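Local coordinates for iron-chelator utilization protein (PDB 4YHB) that binds flavin-adenine dinucleotide and, as a siderophore-interacting protein, probably reduces iron-loaded siderophores so that their iron can be released, at residues Thr29-Arg34 with Glu173-Ala178; Thr169-Val174 with Thr192-Asn197. All coordinates share one frame; numbering follows the deposited sequence.

Contact 1: Thr29-Arg34 with Glu173-Ala178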
loop_
_atom_site.group_PDB
_atom_site.type_symbol
_atom_site.label_atom_id
_atom_site.label_comp_id
_atom_site.label_asym_id
_atom_site.label_seq_id
_atom_site.Cartn_x
_atom_site.Cartn_y
_atom_site.Cartn_z
ATOM N N THR A 29 -0.059 13.487 8.343
ATOM C CA THR A 29 -0.432 13.233 9.741
ATOM C C THR A 29 0.873 13.029 10.496
ATOM O O THR A 29 1.932 12.891 9.857
ATOM C CB THR A 29 -1.366 11.996 9.905
ATOM O OG1 THR A 29 -0.692 10.811 9.460
ATOM C CG2 THR A 29 -2.662 12.172 9.124
ATOM N N PRO A 30 0.827 13.022 11.840
ATOM C CA PRO A 30 2.078 12.862 12.585
ATOM C C PRO A 30 2.920 11.633 12.211
ATOM O O PRO A 30 4.146 11.753 12.224
ATOM C CB PRO A 30 1.598 12.759 14.034
ATOM C CG PRO A 30 0.387 13.593 14.067
ATOM C CD PRO A 30 -0.293 13.385 12.745
ATOM N N ARG A 31 2.297 10.505 11.869
ATOM C CA ARG A 31 3.043 9.280 11.553
ATOM C C ARG A 31 3.007 8.860 10.080
ATOM O O ARG A 31 3.314 7.713 9.757
ATOM C CB ARG A 31 2.514 8.118 12.381
ATOM C CG ARG A 31 2.577 8.355 13.890
ATOM C CD ARG A 31 1.753 7.271 14.565
ATOM N NE ARG A 31 1.849 7.250 16.023
ATOM C CZ ARG A 31 1.100 7.980 16.831
ATOM N NH1 ARG A 31 0.221 8.834 16.315
ATOM N NH2 ARG A 31 1.233 7.854 18.157
ATOM N N MET A 32 2.604 9.768 9.202
ATOM C CA MET A 32 2.599 9.474 7.774
ATOM C C MET A 32 3.101 10.654 6.955
ATOM O O MET A 32 2.702 11.800 7.179
ATOM C CB MET A 32 1.201 9.075 7.290
ATOM C CG MET A 32 1.266 8.459 5.892
ATOM S SD MET A 32 0.090 7.154 5.563
ATOM C CE MET A 32 0.416 6.003 6.893
ATOM N N VAL A 33 3.976 10.362 6.000
ATOM C CA VAL A 33 4.535 11.401 5.160
ATOM C C VAL A 33 4.295 11.044 3.695
ATOM O O VAL A 33 4.491 9.898 3.274
ATOM C CB VAL A 33 6.036 11.616 5.452
ATOM C CG1 VAL A 33 6.860 10.372 5.104
ATOM C CG2 VAL A 33 6.546 12.822 4.695
ATOM N N ARG A 34 3.818 12.035 2.944
ATOM C CA ARG A 34 3.454 11.868 1.550
ATOM C C ARG A 34 4.544 12.517 0.728
ATOM O O ARG A 34 4.869 13.693 0.931
ATOM C CB ARG A 34 2.080 12.492 1.274
ATOM C CG ARG A 34 1.648 12.464 -0.176
ATOM C CD ARG A 34 0.165 12.757 -0.319
ATOM N NE ARG A 34 -0.637 11.690 0.274
ATOM C CZ ARG A 34 -1.942 11.764 0.502
ATOM N NH1 ARG A 34 -2.616 12.869 0.206
ATOM N NH2 ARG A 34 -2.570 10.731 1.040
ATOM N N GLU A 173 -7.481 0.891 10.707
ATOM C CA GLU A 173 -6.788 0.894 11.987
ATOM C C GLU A 173 -5.598 1.838 11.938
ATOM O O GLU A 173 -4.722 1.691 11.087
ATOM C CB GLU A 173 -6.317 -0.510 12.340
ATOM C CG GLU A 173 -5.480 -0.604 13.609
ATOM C CD GLU A 173 -4.679 -1.890 13.638
ATOM O OE1 GLU A 173 -5.198 -2.903 13.118
ATOM O OE2 GLU A 173 -3.534 -1.892 14.149
ATOM N N VAL A 174 -5.574 2.810 12.839
ATOM C CA VAL A 174 -4.471 3.770 12.905
ATOM C C VAL A 174 -4.087 3.942 14.371
ATOM O O VAL A 174 -4.781 3.430 15.258
ATOM C CB VAL A 174 -4.849 5.144 12.279
ATOM C CG1 VAL A 174 -5.054 5.016 10.765
ATOM C CG2 VAL A 174 -6.109 5.726 12.963
ATOM N N ALA A 175 -3.001 4.668 14.626
ATOM C CA ALA A 175 -2.462 4.777 15.982
ATOM C C ALA A 175 -3.416 5.483 16.932
ATOM O O ALA A 175 -3.557 5.067 18.083
ATOM C CB ALA A 175 -1.122 5.500 15.963
ATOM N N ASP A 176 -4.049 6.551 16.447
ATOM C CA ASP A 176 -4.925 7.398 17.262
ATOM C C ASP A 176 -5.668 8.370 16.360
ATOM O O ASP A 176 -5.468 8.348 15.135
ATOM C CB ASP A 176 -4.132 8.160 18.336
ATOM C CG ASP A 176 -2.994 9.009 17.761
ATOM O OD1 ASP A 176 -3.199 9.726 16.754
ATOM O OD2 ASP A 176 -1.882 8.965 18.335
ATOM N N ALA A 177 -6.468 9.259 16.963
ATOM C CA ALA A 177 -7.354 10.144 16.203
ATOM C C ALA A 177 -6.617 11.149 15.314
ATOM O O ALA A 177 -7.167 11.627 14.314
ATOM C CB ALA A 177 -8.294 10.891 17.162
ATOM N N ALA A 178 -5.372 11.462 15.662
ATOM C CA ALA A 178 -4.589 12.426 14.891
ATOM C C ALA A 178 -4.142 11.852 13.559
ATOM O O ALA A 178 -3.637 12.578 12.705
ATOM C CB ALA A 178 -3.372 12.891 15.688
#

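Contact 2: Thr169-Val174 with Thr192-Asn197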
loop_
_atom_site.group_PDB
_atom_site.type_symbol
_atom_site.label_atom_id
_atom_site.label_comp_id
_atom_site.label_asym_id
_atom_site.label_seq_id
_atom_site.Cartn_x
_atom_site.Cartn_y
_atom_site.Cartn_z
ATOM N N THR A 169 -17.913 0.398 2.723
ATOM C CA THR A 169 -17.791 0.226 4.161
ATOM C C THR A 169 -16.316 0.005 4.453
ATOM O O THR A 169 -15.727 -0.968 3.978
ATOM C CB THR A 169 -18.628 -0.957 4.688
ATOM O OG1 THR A 169 -20.021 -0.663 4.534
ATOM C CG2 THR A 169 -18.347 -1.197 6.157
ATOM N N ALA A 170 -15.708 0.910 5.209
ATOM C CA ALA A 170 -14.269 0.833 5.452
ATOM C C ALA A 170 -13.932 0.893 6.934
ATOM O O ALA A 170 -14.552 1.630 7.704
ATOM C CB ALA A 170 -13.541 1.955 4.696
ATOM N N PHE A 171 -12.955 0.086 7.323
ATOM C CA PHE A 171 -12.419 0.085 8.672
ATOM C C PHE A 171 -10.905 0.275 8.586
ATOM O O PHE A 171 -10.199 -0.571 8.069
ATOM C CB PHE A 171 -12.769 -1.212 9.393
ATOM C CG PHE A 171 -14.243 -1.406 9.595
ATOM C CD1 PHE A 171 -14.909 -0.741 10.615
ATOM C CD2 PHE A 171 -14.965 -2.236 8.759
ATOM C CE1 PHE A 171 -16.275 -0.910 10.808
ATOM C CE2 PHE A 171 -16.337 -2.412 8.947
ATOM C CZ PHE A 171 -16.989 -1.743 9.967
ATOM N N PHE A 172 -10.422 1.408 9.071
ATOM C CA PHE A 172 -9.002 1.723 9.005
ATOM C C PHE A 172 -8.417 1.784 10.412
ATOM O O PHE A 172 -8.835 2.615 11.225
ATOM C CB PHE A 172 -8.796 3.051 8.280
ATOM C CG PHE A 172 -9.245 3.037 6.849
ATOM C CD1 PHE A 172 -9.067 1.907 6.063
ATOM C CD2 PHE A 172 -9.842 4.157 6.283
ATOM C CE1 PHE A 172 -9.476 1.891 4.727
ATOM C CE2 PHE A 172 -10.252 4.149 4.945
ATOM C CZ PHE A 172 -10.064 3.016 4.172
ATOM N N GLU A 173 -7.481 0.891 10.707
ATOM C CA GLU A 173 -6.788 0.894 11.987
ATOM C C GLU A 173 -5.598 1.838 11.938
ATOM O O GLU A 173 -4.722 1.691 11.087
ATOM C CB GLU A 173 -6.317 -0.510 12.340
ATOM C CG GLU A 173 -5.480 -0.604 13.609
ATOM C CD GLU A 173 -4.679 -1.890 13.638
ATOM O OE1 GLU A 173 -5.198 -2.903 13.118
ATOM O OE2 GLU A 173 -3.534 -1.892 14.149
ATOM N N VAL A 174 -5.574 2.810 12.839
ATOM C CA VAL A 174 -4.471 3.770 12.905
ATOM C C VAL A 174 -4.087 3.942 14.371
ATOM O O VAL A 174 -4.781 3.430 15.258
ATOM C CB VAL A 174 -4.849 5.144 12.279
ATOM C CG1 VAL A 174 -5.054 5.016 10.765
ATOM C CG2 VAL A 174 -6.109 5.726 12.963
ATOM N N THR A 192 -14.888 4.066 9.093
ATOM C CA THR A 192 -14.657 4.033 10.523
ATOM C C THR A 192 -13.177 3.950 10.807
ATOM O O THR A 192 -12.475 3.075 10.292
ATOM C CB THR A 192 -15.379 2.848 11.180
ATOM O OG1 THR A 192 -16.781 2.962 10.919
ATOM C CG2 THR A 192 -15.149 2.834 12.679
ATOM N N TRP A 193 -12.700 4.877 11.619
ATOM C CA TRP A 193 -11.313 4.874 12.025
ATOM C C TRP A 193 -11.214 4.173 13.371
ATOM O O TRP A 193 -11.860 4.573 14.346
ATOM C CB TRP A 193 -10.770 6.308 12.089
ATOM C CG TRP A 193 -10.824 7.007 10.760
ATOM C CD1 TRP A 193 -11.843 7.786 10.275
ATOM C CD2 TRP A 193 -9.816 6.984 9.733
ATOM N NE1 TRP A 193 -11.529 8.242 9.011
ATOM C CE2 TRP A 193 -10.294 7.766 8.660
ATOM C CE3 TRP A 193 -8.561 6.378 9.622
ATOM C CZ2 TRP A 193 -9.557 7.958 7.492
ATOM C CZ3 TRP A 193 -7.830 6.574 8.465
ATOM C CH2 TRP A 193 -8.333 7.355 7.415
ATOM N N LEU A 194 -10.420 3.112 13.419
ATOM C CA LEU A 194 -10.190 2.389 14.666
ATOM C C LEU A 194 -8.829 2.768 15.237
ATOM O O LEU A 194 -7.830 2.801 14.516
ATOM C CB LEU A 194 -10.269 0.884 14.423
ATOM C CG LEU A 194 -11.583 0.438 13.785
ATOM C CD1 LEU A 194 -11.418 -0.970 13.222
ATOM C CD2 LEU A 194 -12.725 0.514 14.811
ATOM N N HIS A 195 -8.790 3.045 16.530
ATOM C CA HIS A 195 -7.587 3.580 17.160
ATOM C C HIS A 195 -6.933 2.578 18.098
ATOM O O HIS A 195 -7.581 2.047 19.000
ATOM C CB HIS A 195 -7.923 4.863 17.937
ATOM C CG HIS A 195 -8.705 5.861 17.144
ATOM N ND1 HIS A 195 -9.719 6.617 17.694
ATOM C CD2 HIS A 195 -8.609 6.247 15.850
ATOM C CE1 HIS A 195 -10.218 7.419 16.769
ATOM N NE2 HIS A 195 -9.563 7.212 15.640
ATOM N N ARG A 196 -5.638 2.345 17.906
ATOM C CA ARG A 196 -4.884 1.464 18.793
ATOM C C ARG A 196 -4.684 2.057 20.186
ATOM O O ARG A 196 -4.492 1.314 21.149
ATOM C CB ARG A 196 -3.526 1.135 18.183
ATOM C CG ARG A 196 -3.602 0.132 17.027
ATOM C CD ARG A 196 -2.211 -0.399 16.699
ATOM N NE ARG A 196 -1.312 0.679 16.300
ATOM C CZ ARG A 196 -1.175 1.107 15.048
ATOM N NH1 ARG A 196 -1.880 0.550 14.071
ATOM N NH2 ARG A 196 -0.334 2.092 14.773
ATOM N N ASN A 197 -4.713 3.385 20.284
ATOM C CA ASN A 197 -4.629 4.081 21.576
ATOM C C ASN A 197 -3.574 3.526 22.545
ATOM O O ASN A 197 -3.863 3.276 23.722
ATOM C CB ASN A 197 -6.003 4.071 22.253
ATOM C CG ASN A 197 -7.009 4.905 21.507
ATOM O OD1 ASN A 197 -6.630 5.801 20.744
ATOM N ND2 ASN A 197 -8.299 4.634 21.717
HETATM O O HOH W 1 -17.394 1.743 8.660
#

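Contact 1: Thr29-Arg34 with Glu173-Ala178
Arg31, in the type I turn Thr29-Met32 that joins two antiparallel strands of the FAD-binding barrel, reaches over to Ala175 and Asp176, in the loop that follows strand 167-174 of the parallel-sheet domain. The contact thus bridges the two domains at the protein surface. Its main element is ionic. Arg31 NH1 donates to Asp176 OD2 at 2.9 Å in a bent bond (N-H...O 134°), meeting the oxygen from above the carboxylate plane, and the guanidinium and carboxylate planes are turned 69° apart; a weak second bond comes from NH2. The Arg31 chain runs extended from CG to NE, which carries NE toward the other domain. Glu179 holds the same NH1 in a second salt bridge and also bonds Thr29 OG1, so the first and third residues of the turn are tied to one acid. The aspartate also closes an Asx turn, Ala178 N donating to Asp176 OD1 at 3.0 Å. Van der Waals packing completes the contact. Ala175 CB sits over the centre of one guanidinium face, 3.3 Å above its plane. Farther along, Pro30 CG makes an apolar contact with Ala178 CB at 4.2 Å, while Pro30 CD approaches Ala178 O at 3.4 Å.

Contact 2: Thr169-Val174 with Thr192-Asn197
Phe172 CD2 lies over one face of the Trp193 ring, offset toward the rim, in an oblique pair whose planes are 57° apart; Val174 CG1 meets the indole at its edge. Phe172 CB also packs on Trp193 CE3, at 3.6 Å. Val174 CG2 lies in the plane of the His195 ring at its edge. One face of the Arg196 guanidinium lies over Val174 C, offset toward the rim, and in its plane NH1 donates to Glu173 OE2 at 3.0 Å. On the other sheet face, Phe171 CD1 rests 3.7 Å from Thr192 CB, and a water near one face of the phenylalanine joins Ala170 O to Thr192 OG1. Glu173 CG stands anti to the backbone N (chi1 175°), and the extended chain beyond it brings the carboxylate to the arginine, whose NH2 pairs with Glu149. An alanine in place of this arginine would probably leave Glu173 and Glu149 without their shared cation and open a gap beside Val174. Between the strands, which run parallel, five backbone bonds alternate from one to the other. The pair forms one edge of a five-stranded parallel sheet, order 3-2-1-4-5, consistent with a domain of the NAD-ferredoxin reductase kind. Strand 167-174 lies between edge strand 190-195 and 142-147; helix 152-161 packs on Phe172 and Trp193, and helix 206-212 on Phe171, Glu173 and Leu194.

How the contacts relate
Contacts 1 and 2 share strand 167-174, and the loop of contact 1 begins where its pairing in contact 2 ends. Contact 2 is internal to the parallel-sheet domain, partly buried between helices, and relies on regular backbone bonding, aromatic packing and a buried ion pair. Contact 1 instead lies at the surface between domains, smaller and without backbone bonding across it, its polar contacts made by charged side chains. The two also touch directly: Ala175 O is placed for a probable hydrogen bond from Asn197 N, 3.0 Å away, and Asp176 and Ala177 pack on His195. The edge of the sheet therefore backs the loop that meets the barrel.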